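Local atomic coordinates of dipeptidase AC. Metallo peptidase. MEROPS family M19 (Rhodobacter sphaeroides, PDB entry 3LY0), a protein that probably hydrolyses dipeptides as a zinc-dependent metallodipeptidase, here holding two zinc ions and a phosphinate mimic of L-Ala-D-Ala. Residues His13-Leu18 / His137-Glu142; Leu17-Arg22 / Asp306-Thr311; Val59-Ala64 / Trp166-Val171. One frame throughout, in Å; residues are numbered along the deposited sequence.

Interaction 1 of 3, residues His13-Leu18 / His137-Glu142; sequences HNDFLL and HMEGAE. With ZN (zinc ion), chain D; ZN (zinc ion), chain E; LY0 ((2R)-3-[(R)-[(1R)-1-aminoethyl](hydroxy)phosphoryl]-2-methylpropanoic acid), chain C.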
loop_
_atom_site.group_PDB
_atom_site.type_symbol
_atom_site.label_atom_id
_atom_site.label_comp_id
_atom_site.label_asym_id
_atom_site.label_seq_id
_atom_site.Cartn_x
_atom_site.Cartn_y
_atom_site.Cartn_z
ATOM N N HIS A 13 0.885 -3.104 1.638
ATOM C CA HIS A 13 -0.375 -2.749 0.985
ATOM C C HIS A 13 -0.990 -3.874 0.173
ATOM O O HIS A 13 -0.375 -4.348 -0.780
ATOM C CB HIS A 13 -0.170 -1.560 0.036
ATOM C CG HIS A 13 -1.450 -1.002 -0.496
ATOM N ND1 HIS A 13 -2.152 -0.015 0.165
ATOM C CD2 HIS A 13 -2.174 -1.302 -1.605
ATOM C CE1 HIS A 13 -3.235 0.286 -0.528
ATOM N NE2 HIS A 13 -3.278 -0.482 -1.599
ATOM N N ASN A 14 -2.215 -4.268 0.518
ATOM C CA ASN A 14 -2.960 -5.158 -0.371
ATOM C C ASN A 14 -4.416 -4.753 -0.466
ATOM O O ASN A 14 -4.936 -4.082 0.427
ATOM C CB ASN A 14 -2.826 -6.637 0.047
ATOM C CG ASN A 14 -3.749 -7.011 1.190
ATOM O OD1 ASN A 14 -4.969 -7.088 1.029
ATOM N ND2 ASN A 14 -3.167 -7.262 2.358
ATOM N N ASP A 15 -5.055 -5.157 -1.563
ATOM C CA ASP A 15 -6.453 -4.852 -1.807
ATOM C C ASP A 15 -7.345 -6.091 -1.785
ATOM O O ASP A 15 -8.350 -6.152 -2.485
ATOM C CB ASP A 15 -6.598 -4.102 -3.129
ATOM C CG ASP A 15 -5.959 -2.733 -3.079
ATOM O OD1 ASP A 15 -6.449 -1.871 -2.316
ATOM O OD2 ASP A 15 -4.955 -2.508 -3.775
ATOM N N PHE A 16 -6.987 -7.072 -0.963
ATOM C CA PHE A 16 -7.832 -8.247 -0.824
ATOM C C PHE A 16 -9.279 -7.891 -0.477
ATOM O O PHE A 16 -10.203 -8.551 -0.939
ATOM C CB PHE A 16 -7.267 -9.196 0.227
ATOM C CG PHE A 16 -8.084 -10.436 0.413
ATOM C CD1 PHE A 16 -8.852 -10.597 1.550
ATOM C CD2 PHE A 16 -8.104 -11.420 -0.564
ATOM C CE1 PHE A 16 -9.617 -11.736 1.732
ATOM C CE2 PHE A 16 -8.867 -12.557 -0.401
ATOM C CZ PHE A 16 -9.623 -12.719 0.753
ATOM N N LEU A 17 -9.485 -6.853 0.329
ATOM C CA LEU A 17 -10.842 -6.491 0.730
ATOM C C LEU A 17 -11.719 -6.134 -0.474
ATOM O O LEU A 17 -12.936 -6.298 -0.430
ATOM C CB LEU A 17 -10.834 -5.342 1.746
ATOM C CG LEU A 17 -10.311 -5.693 3.142
ATOM C CD1 LEU A 17 -10.148 -4.434 3.960
ATOM C CD2 LEU A 17 -11.253 -6.684 3.847
ATOM N N LEU A 18 -11.105 -5.655 -1.552
ATOM C CA LEU A 18 -11.884 -5.325 -2.733
ATOM C C LEU A 18 -12.541 -6.576 -3.301
ATOM O O LEU A 18 -13.642 -6.525 -3.857
ATOM C CB LEU A 18 -11.000 -4.638 -3.784
ATOM C CG LEU A 18 -11.695 -4.072 -5.021
ATOM C CD1 LEU A 18 -12.592 -2.903 -4.664
ATOM C CD2 LEU A 18 -10.635 -3.642 -6.034
ATOM N N HIS A 137 -6.327 -0.149 7.081
ATOM C CA HIS A 137 -5.759 0.970 6.344
ATOM C C HIS A 137 -6.829 1.568 5.454
ATOM O O HIS A 137 -7.631 0.836 4.877
ATOM C CB HIS A 137 -4.607 0.471 5.462
ATOM C CG HIS A 137 -4.076 1.503 4.514
ATOM N ND1 HIS A 137 -3.176 2.472 4.902
ATOM C CD2 HIS A 137 -4.324 1.720 3.200
ATOM C CE1 HIS A 137 -2.884 3.235 3.862
ATOM N NE2 HIS A 137 -3.567 2.801 2.817
ATOM N N MET A 138 -6.846 2.893 5.331
ATOM C CA MET A 138 -7.779 3.559 4.428
ATOM C C MET A 138 -6.984 4.213 3.299
ATOM O O MET A 138 -6.125 5.048 3.550
ATOM C CB MET A 138 -8.577 4.608 5.228
ATOM C CG MET A 138 -9.629 5.396 4.458
ATOM S SD MET A 138 -10.764 6.300 5.566
ATOM C CE MET A 138 -11.405 4.931 6.479
ATOM N N GLU A 139 -7.248 3.804 2.061
ATOM C CA GLU A 139 -6.537 4.322 0.898
ATOM C C GLU A 139 -7.435 5.347 0.239
ATOM O O GLU A 139 -8.310 4.989 -0.548
ATOM C CB GLU A 139 -6.235 3.187 -0.081
ATOM C CG GLU A 139 -5.570 3.657 -1.376
ATOM C CD GLU A 139 -5.050 2.504 -2.224
ATOM O OE1 GLU A 139 -5.608 1.393 -2.149
ATOM O OE2 GLU A 139 -4.080 2.702 -2.963
ATOM N N GLY A 140 -7.204 6.621 0.550
ATOM C CA GLY A 140 -8.116 7.692 0.163
ATOM C C GLY A 140 -9.076 7.913 1.308
ATOM O O GLY A 140 -9.664 6.965 1.829
ATOM N N ALA A 141 -9.216 9.162 1.735
ATOM C CA ALA A 141 -9.958 9.458 2.950
ATOM C C ALA A 141 -11.369 9.998 2.697
ATOM O O ALA A 141 -11.893 10.754 3.517
ATOM C CB ALA A 141 -9.163 10.419 3.819
ATOM N N GLU A 142 -11.985 9.591 1.592
ATOM C CA GLU A 142 -13.321 10.070 1.257
ATOM C C GLU A 142 -14.359 9.769 2.330
ATOM O O GLU A 142 -15.325 10.516 2.476
ATOM C CB GLU A 142 -13.796 9.458 -0.047
ATOM C CG GLU A 142 -13.061 9.963 -1.262
ATOM C CD GLU A 142 -11.862 9.123 -1.646
ATOM O OE1 GLU A 142 -11.438 8.233 -0.874
ATOM O OE2 GLU A 142 -11.344 9.369 -2.749
HETATM ZN ZN ZN D . -4.928 -0.395 -3.100
HETATM ZN ZN ZN E . -2.728 2.201 -4.488
HETATM P P LY0 C . -4.195 0.481 -6.091
HETATM C C1 LY0 C . -6.742 0.310 -7.226
HETATM N N1 LY0 C . -6.491 0.035 -4.775
HETATM C C2 LY0 C . -5.892 -0.193 -6.079
HETATM C C4 LY0 C . -3.276 -0.135 -7.557
HETATM C C5 LY0 C . -2.546 0.914 -8.347
HETATM C C6 LY0 C . -1.743 1.847 -7.481
HETATM C C7 LY0 C . -1.811 0.391 -9.554
HETATM O O31 LY0 C . -3.571 0.023 -4.794
HETATM O O32 LY0 C . -4.272 2.044 -6.078
HETATM O O61 LY0 C . -1.270 2.999 -8.018
HETATM O O62 LY0 C . -1.531 1.603 -6.281
#
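His13 and His137 mark the nearest approach of the two backbones, with their CA atoms 8.5 Å apart; strand 13-14 and the end of strand 132-139 therefore meet through side chains, and no hydrogen bond runs between the segments. What joins them is metal. One zinc ion (chain D) binds His13 NE2 at 2.2 Å, Glu139 OE1 and both carboxylate oxygens of Asp15; the inhibitor's N1 and O31 bring the donor atoms to six. Glu139 bridges: its OE2 binds the second zinc ion (chain E) at 2.1 Å, where His212 and His233 supply the other protein ligands. This carboxylate-bridged pair of zinc ions sits at strand ends of the TIM-barrel-type fold of the M19 dipeptidases. Glu139 OE1 comes within 3.0 Å of His13 NE2, at the edge of the imidazole and in its plane; this closeness is shared coordination and not a hydrogen bond. The Glu139 carboxylate is turned 76° from that ring. With CG anti to the backbone N (chi1 176°) and an extended chain beyond, Glu139 reaches from the strand end to the metals. O31 touches both ions, consistent with a phosphinate imitating the tetrahedral intermediate of peptide hydrolysis. Beyond the zinc ligands, the His137 ring lies obliquely against the His13 ring, planes at 85°, His137 CD2 being 4.1 Å from His13 ND1; His137 ND1 is hydrogen-bonded to Ser161. Asn14 OD1 accepts from Phe16 N at 2.8 Å, an Asx turn that leads the chain from the strand into helix 16-22. Strand 50-57 lies against both segments, its Ala56 touching His13, Asp15 and His137, while Leu17 packs on helix 89-109 and Met138 on strand 159-163.

Interaction 2 of 3, residues Leu17-Arg22 / Asp306-Thr311; sequences LLRLLR and DFDGAT. With LY0 ((2R)-3-[(R)-[(1R)-1-aminoethyl](hydroxy)phosphoryl]-2-methylpropanoic acid), chain C.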
loop_
_atom_site.group_PDB
_atom_site.type_symbol
_atom_site.label_atom_id
_atom_site.label_comp_id
_atom_site.label_asym_id
_atom_site.label_seq_id
_atom_site.Cartn_x
_atom_site.Cartn_y
_atom_site.Cartn_z
ATOM N N LEU A 17 -9.485 -6.853 0.329
ATOM C CA LEU A 17 -10.842 -6.491 0.730
ATOM C C LEU A 17 -11.719 -6.134 -0.474
ATOM O O LEU A 17 -12.936 -6.298 -0.430
ATOM C CB LEU A 17 -10.834 -5.342 1.746
ATOM C CG LEU A 17 -10.311 -5.693 3.142
ATOM C CD1 LEU A 17 -10.148 -4.434 3.960
ATOM C CD2 LEU A 17 -11.253 -6.684 3.847
ATOM N N LEU A 18 -11.105 -5.655 -1.552
ATOM C CA LEU A 18 -11.884 -5.325 -2.733
ATOM C C LEU A 18 -12.541 -6.576 -3.301
ATOM O O LEU A 18 -13.642 -6.525 -3.857
ATOM C CB LEU A 18 -11.000 -4.638 -3.784
ATOM C CG LEU A 18 -11.695 -4.072 -5.021
ATOM C CD1 LEU A 18 -12.592 -2.903 -4.664
ATOM C CD2 LEU A 18 -10.635 -3.642 -6.034
ATOM N N ARG A 19 -11.882 -7.716 -3.145
ATOM C CA ARG A 19 -12.452 -8.956 -3.648
ATOM C C ARG A 19 -13.659 -9.391 -2.838
ATOM O O ARG A 19 -14.610 -9.958 -3.383
ATOM C CB ARG A 19 -11.389 -10.040 -3.738
ATOM C CG ARG A 19 -10.434 -9.748 -4.906
ATOM C CD ARG A 19 -9.286 -10.718 -5.000
ATOM N NE ARG A 19 -9.754 -12.094 -4.987
ATOM C CZ ARG A 19 -9.061 -13.100 -4.477
ATOM N NH1 ARG A 19 -7.858 -12.881 -3.953
ATOM N NH2 ARG A 19 -9.575 -14.319 -4.486
ATOM N N LEU A 20 -13.640 -9.098 -1.544
ATOM C CA LEU A 20 -14.801 -9.389 -0.712
ATOM C C LEU A 20 -15.935 -8.410 -0.998
ATOM O O LEU A 20 -17.106 -8.795 -1.003
ATOM C CB LEU A 20 -14.428 -9.405 0.776
ATOM C CG LEU A 20 -13.343 -10.436 1.122
ATOM C CD1 LEU A 20 -13.104 -10.524 2.616
ATOM C CD2 LEU A 20 -13.676 -11.825 0.544
ATOM N N LEU A 21 -15.587 -7.151 -1.250
ATOM C CA LEU A 21 -16.576 -6.145 -1.639
ATOM C C LEU A 21 -17.308 -6.588 -2.898
ATOM O O LEU A 21 -18.525 -6.419 -3.011
ATOM C CB LEU A 21 -15.909 -4.786 -1.896
ATOM C CG LEU A 21 -16.871 -3.627 -2.209
ATOM C CD1 LEU A 21 -17.686 -3.241 -0.985
ATOM C CD2 LEU A 21 -16.129 -2.410 -2.768
ATOM N N ARG A 22 -16.562 -7.161 -3.835
ATOM C CA ARG A 22 -17.113 -7.502 -5.146
ATOM C C ARG A 22 -17.917 -8.799 -5.170
ATOM O O ARG A 22 -18.729 -9.003 -6.069
ATOM C CB ARG A 22 -16.007 -7.520 -6.205
ATOM C CG ARG A 22 -15.512 -6.118 -6.532
ATOM C CD ARG A 22 -14.284 -6.105 -7.414
ATOM N NE ARG A 22 -14.071 -4.765 -7.961
ATOM C CZ ARG A 22 -13.103 -4.438 -8.811
ATOM N NH1 ARG A 22 -12.241 -5.357 -9.221
ATOM N NH2 ARG A 22 -13.006 -3.190 -9.257
ATOM N N ASP A 306 0.984 -4.458 -3.247
ATOM C CA ASP A 306 -0.194 -4.149 -4.046
ATOM C C ASP A 306 -0.850 -5.443 -4.526
ATOM O O ASP A 306 -1.529 -5.459 -5.554
ATOM C CB ASP A 306 0.162 -3.245 -5.235
ATOM C CG ASP A 306 -0.843 -2.114 -5.437
ATOM O OD1 ASP A 306 -1.904 -2.081 -4.763
ATOM O OD2 ASP A 306 -0.560 -1.240 -6.280
ATOM N N PHE A 307 -0.665 -6.528 -3.773
ATOM C CA PHE A 307 -1.405 -7.760 -4.060
ATOM C C PHE A 307 -2.905 -7.469 -4.187
ATOM O O PHE A 307 -3.493 -6.755 -3.359
ATOM C CB PHE A 307 -1.210 -8.821 -2.967
ATOM C CG PHE A 307 0.095 -9.576 -3.036
ATOM C CD1 PHE A 307 0.599 -10.045 -4.238
ATOM C CD2 PHE A 307 0.793 -9.862 -1.860
ATOM C CE1 PHE A 307 1.794 -10.767 -4.274
ATOM C CE2 PHE A 307 1.983 -10.573 -1.893
ATOM C CZ PHE A 307 2.482 -11.019 -3.101
ATOM N N ASP A 308 -3.509 -8.040 -5.231
ATOM C CA ASP A 308 -4.931 -7.887 -5.560
ATOM C C ASP A 308 -5.348 -6.480 -5.983
ATOM O O ASP A 308 -6.532 -6.216 -6.196
ATOM C CB ASP A 308 -5.824 -8.463 -4.456
ATOM C CG ASP A 308 -5.905 -9.982 -4.515
ATOM O OD1 ASP A 308 -5.965 -10.516 -5.642
ATOM O OD2 ASP A 308 -5.901 -10.636 -3.451
ATOM N N GLY A 309 -4.369 -5.591 -6.147
ATOM C CA GLY A 309 -4.637 -4.248 -6.639
ATOM C C GLY A 309 -4.040 -3.932 -8.004
ATOM O O GLY A 309 -4.426 -2.947 -8.627
ATOM N N ALA A 310 -3.114 -4.759 -8.480
ATOM C CA ALA A 310 -2.386 -4.484 -9.718
ATOM C C ALA A 310 -1.862 -5.765 -10.347
ATOM O O ALA A 310 -1.761 -6.791 -9.689
ATOM C CB ALA A 310 -1.226 -3.546 -9.429
ATOM N N THR A 311 -1.500 -5.697 -11.623
ATOM C CA THR A 311 -0.783 -6.801 -12.256
ATOM C C THR A 311 0.656 -6.791 -11.749
ATOM O O THR A 311 1.288 -5.733 -11.706
ATOM C CB THR A 311 -0.772 -6.660 -13.786
ATOM O OG1 THR A 311 -2.123 -6.657 -14.261
ATOM C CG2 THR A 311 -0.016 -7.823 -14.427
HETATM P P LY0 C . -4.195 0.481 -6.091
HETATM C C1 LY0 C . -6.742 0.310 -7.226
HETATM N N1 LY0 C . -6.491 0.035 -4.775
HETATM C C2 LY0 C . -5.892 -0.193 -6.079
HETATM C C4 LY0 C . -3.276 -0.135 -7.557
HETATM C C5 LY0 C . -2.546 0.914 -8.347
HETATM C C6 LY0 C . -1.743 1.847 -7.481
HETATM C C7 LY0 C . -1.811 0.391 -9.554
HETATM O O31 LY0 C . -3.571 0.023 -4.794
HETATM O O32 LY0 C . -4.272 2.044 -6.078
HETATM O O61 LY0 C . -1.270 2.999 -8.018
HETATM O O62 LY0 C . -1.531 1.603 -6.281
#
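Arg19 and Asp308 are the residues whose backbones come nearest, CA to CA 7.8 Å, where helix 16-22 passes the irregular loop that follows strand 301-303. One salt bridge carries the contact: Arg19 NH1 gives a hydrogen to Asp308 OD2 over 3.0 Å, with an N-H...O angle of 150°. The carboxylate oxygen sits at the edge of the guanidinium, in its plane, but the arginine meets OD2 from above the carboxylate plane, and the two planes are 63° apart. This is a single-bonded pair, without the flat two-pronged fit that arginine and aspartate can make. Arg19 CD lies beside the carboxylate, 3.4 Å from Asp308 OD1, and the bend at chi3 (51°) turns the guanidinium from there so that NH1 meets OD2. Both charged groups have further partners: Arg19 NH1 also bonds Leu40 O and its NH2 forms a salt bridge with Asp35, while Asp308 OD1 accepts from His39 N. The bridge thus ties the helix and the loop to Asp35, His39 and Leu40 at a partly exposed place. The same loop also lines the inhibitor pocket. Asp306, seen to bind the first metal in a structure of this protein, here has OD1 2.7 Å from the phosphinate oxygen O31; Gly309 O is 3.2 Å from the inhibitor's C4, and the methyl group of Ala310 approaches its C7 methyl. At Gly309 a side chain would run into Asp306 OD1, so the lack of one leaves room for the aspartate at the pocket. The Asp306 carboxylate is also hydrogen-bonded, through OD2, to Asn264 ND2. Around the contact, Arg19 rests on Ile30 of helix 27-32 and Leu17 on helix 89-109, and the start of the loop is pinned to strand 13-14, where Asp306 touches His13 and Phe307 touches Asn14.

Interaction 3 of 3, residues Val59-Ala64 / Trp166-Val171; sequences VPSPQA and WSRPTV. With LY0 ((2R)-3-[(R)-[(1R)-1-aminoethyl](hydroxy)phosphoryl]-2-methylpropanoic acid), chain C.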
loop_
_atom_site.group_PDB
_atom_site.type_symbol
_atom_site.label_atom_id
_atom_site.label_comp_id
_atom_site.label_asym_id
_atom_site.label_seq_id
_atom_site.Cartn_x
_atom_site.Cartn_y
_atom_site.Cartn_z
ATOM N N VAL A 59 -12.191 2.908 -1.929
ATOM C CA VAL A 59 -13.510 3.070 -2.531
ATOM C C VAL A 59 -13.365 3.247 -4.040
ATOM O O VAL A 59 -12.803 4.239 -4.498
ATOM C CB VAL A 59 -14.246 4.294 -1.929
ATOM C CG1 VAL A 59 -15.585 4.521 -2.625
ATOM C CG2 VAL A 59 -14.431 4.116 -0.437
ATOM N N PRO A 60 -13.859 2.276 -4.829
ATOM C CA PRO A 60 -13.713 2.411 -6.288
ATOM C C PRO A 60 -14.637 3.461 -6.894
ATOM O O PRO A 60 -15.748 3.676 -6.411
ATOM C CB PRO A 60 -14.121 1.029 -6.814
ATOM C CG PRO A 60 -14.049 0.111 -5.624
ATOM C CD PRO A 60 -14.370 0.955 -4.436
ATOM N N SER A 61 -14.165 4.095 -7.966
ATOM C CA SER A 61 -14.983 4.989 -8.779
ATOM C C SER A 61 -15.852 4.171 -9.731
ATOM O O SER A 61 -15.577 2.992 -9.962
ATOM C CB SER A 61 -14.083 5.922 -9.592
ATOM O OG SER A 61 -13.537 6.945 -8.784
ATOM N N PRO A 62 -16.900 4.798 -10.301
ATOM C CA PRO A 62 -17.802 4.081 -11.215
ATOM C C PRO A 62 -17.058 3.423 -12.378
ATOM O O PRO A 62 -17.386 2.290 -12.752
ATOM C CB PRO A 62 -18.739 5.184 -11.713
ATOM C CG PRO A 62 -18.774 6.166 -10.576
ATOM C CD PRO A 62 -17.356 6.175 -10.047
ATOM N N GLN A 63 -16.076 4.123 -12.942
ATOM C CA GLN A 63 -15.106 3.498 -13.827
ATOM C C GLN A 63 -13.975 3.029 -12.923
ATOM O O GLN A 63 -13.090 3.811 -12.583
ATOM C CB GLN A 63 -14.545 4.502 -14.838
ATOM C CG GLN A 63 -15.541 5.082 -15.833
ATOM C CD GLN A 63 -14.961 6.264 -16.606
ATOM O OE1 GLN A 63 -14.071 6.102 -17.450
ATOM N NE2 GLN A 63 -15.466 7.459 -16.321
ATOM N N ALA A 64 -14.008 1.766 -12.520
ATOM C CA ALA A 64 -13.036 1.281 -11.543
ATOM C C ALA A 64 -11.624 1.264 -12.128
ATOM O O ALA A 64 -11.442 1.346 -13.347
ATOM C CB ALA A 64 -13.427 -0.092 -11.040
ATOM N N TRP A 166 -6.400 8.789 -2.850
ATOM C CA TRP A 166 -6.080 7.822 -3.878
ATOM C C TRP A 166 -5.757 8.688 -5.110
ATOM O O TRP A 166 -5.494 9.889 -4.960
ATOM C CB TRP A 166 -7.264 6.867 -4.094
ATOM C CG TRP A 166 -6.976 5.808 -5.088
ATOM C CD1 TRP A 166 -6.040 4.809 -4.979
ATOM C CD2 TRP A 166 -7.607 5.633 -6.361
ATOM N NE1 TRP A 166 -6.051 4.031 -6.114
ATOM C CE2 TRP A 166 -6.994 4.520 -6.982
ATOM C CE3 TRP A 166 -8.615 6.317 -7.048
ATOM C CZ2 TRP A 166 -7.367 4.066 -8.246
ATOM C CZ3 TRP A 166 -8.978 5.864 -8.320
ATOM C CH2 TRP A 166 -8.357 4.751 -8.899
ATOM N N SER A 167 -5.768 8.107 -6.306
ATOM C CA SER A 167 -5.504 8.893 -7.515
ATOM C C SER A 167 -6.802 9.565 -7.986
ATOM O O SER A 167 -7.355 9.230 -9.039
ATOM C CB SER A 167 -4.873 8.007 -8.587
ATOM O OG SER A 167 -3.494 7.776 -8.299
ATOM N N ARG A 168 -7.283 10.505 -7.169
ATOM C CA ARG A 168 -8.616 11.083 -7.318
ATOM C C ARG A 168 -8.730 12.203 -6.289
ATOM O O ARG A 168 -8.223 12.067 -5.183
ATOM C CB ARG A 168 -9.654 9.988 -7.047
ATOM C CG ARG A 168 -11.113 10.428 -7.089
ATOM C CD ARG A 168 -12.021 9.217 -6.881
ATOM N NE ARG A 168 -11.745 8.572 -5.597
ATOM C CZ ARG A 168 -11.838 7.269 -5.365
ATOM N NH1 ARG A 168 -12.211 6.433 -6.322
ATOM N NH2 ARG A 168 -11.552 6.805 -4.152
ATOM N N PRO A 169 -9.361 13.332 -6.657
ATOM C CA PRO A 169 -9.411 14.453 -5.712
ATOM C C PRO A 169 -10.266 14.137 -4.483
ATOM O O PRO A 169 -11.256 13.414 -4.605
ATOM C CB PRO A 169 -10.062 15.572 -6.540
ATOM C CG PRO A 169 -10.844 14.860 -7.596
ATOM C CD PRO A 169 -9.991 13.665 -7.948
ATOM N N THR A 170 -9.885 14.681 -3.330
ATOM C CA THR A 170 -10.692 14.565 -2.115
ATOM C C THR A 170 -10.807 15.945 -1.475
ATOM O O THR A 170 -10.168 16.894 -1.933
ATOM C CB THR A 170 -10.050 13.625 -1.081
ATOM O OG1 THR A 170 -8.904 14.260 -0.499
ATOM C CG2 THR A 170 -9.657 12.290 -1.711
ATOM N N VAL A 171 -11.606 16.062 -0.416
ATOM C CA VAL A 171 -11.687 17.327 0.312
ATOM C C VAL A 171 -10.367 17.693 0.993
ATOM O O VAL A 171 -10.221 18.790 1.524
ATOM C CB VAL A 171 -12.819 17.317 1.368
ATOM C CG1 VAL A 171 -14.169 17.130 0.695
ATOM C CG2 VAL A 171 -12.591 16.241 2.424
HETATM P P LY0 C . -4.195 0.481 -6.091
HETATM C C1 LY0 C . -6.742 0.310 -7.226
HETATM N N1 LY0 C . -6.491 0.035 -4.775
HETATM C C2 LY0 C . -5.892 -0.193 -6.079
HETATM C C4 LY0 C . -3.276 -0.135 -7.557
HETATM C C5 LY0 C . -2.546 0.914 -8.347
HETATM C C6 LY0 C . -1.743 1.847 -7.481
HETATM C C7 LY0 C . -1.811 0.391 -9.554
HETATM O O31 LY0 C . -3.571 0.023 -4.794
HETATM O O32 LY0 C . -4.272 2.044 -6.078
HETATM O O61 LY0 C . -1.270 2.999 -8.018
HETATM O O62 LY0 C . -1.531 1.603 -6.281
#
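Hydrogen bonds from Arg168 make this contact. Its guanidinium grips Val59 O end-on, NH1 and NH2 each 2.9 Å from that one oxygen; both donors lie in the carbonyl plane, although the oxygen is tilted out of the guanidinium plane. NH1 also donates to Ser61 OG at 2.8 Å, a straighter bond (153°) that lies in the guanidinium plane. Trp166 NE1 donates to the inhibitor's O32 over 2.7 Å (161°), the oxygen lying at the indole edge, in its plane; chi1 (-177°) and chi2 together aim the ring there. Arg168 NH2 forms a salt bridge with Glu142, so the buried charge is probably balanced.

In van der Waals contact, Trp166 CE3 lies 3.6 Å above one face of the Arg168 guanidinium, toward its rim. A leucine in place of Arg168 would probably leave Val59 O and Ser61 OG without these donors and Glu142 without its countercharge, freeing the two loops to shift beside the indole.

The loops after strands 50-57 and 159-163 are thus joined next to the pocket, Arg168 lying as a second-shell residue against Trp166, which holds the inhibitor, with Pro60 packed on Leu18 and Leu21 of helix 16-22.

How the interactions relate
Interactions 1 and 3 are buried, whereas interaction 2 is a surface contact at partly exposed residues; all three border the inhibitor. Chemistry follows place: metal coordination at the strand ends in interaction 1, a charged pair between helix and loop in interaction 2, and arginine bonds to a carbonyl and a hydroxyl between two loops in interaction 3. Interactions 1 and 2 share helix 16-22 and are stitched by backbone bonds, His13 O to Asp306 N and Asp15 N to Phe307 O. Between 1 and 3, the zinc-binding Glu139 packs its OE2 against Trp166 CD1. Between 2 and 3 the link is again packing, Arg22 against Ala64.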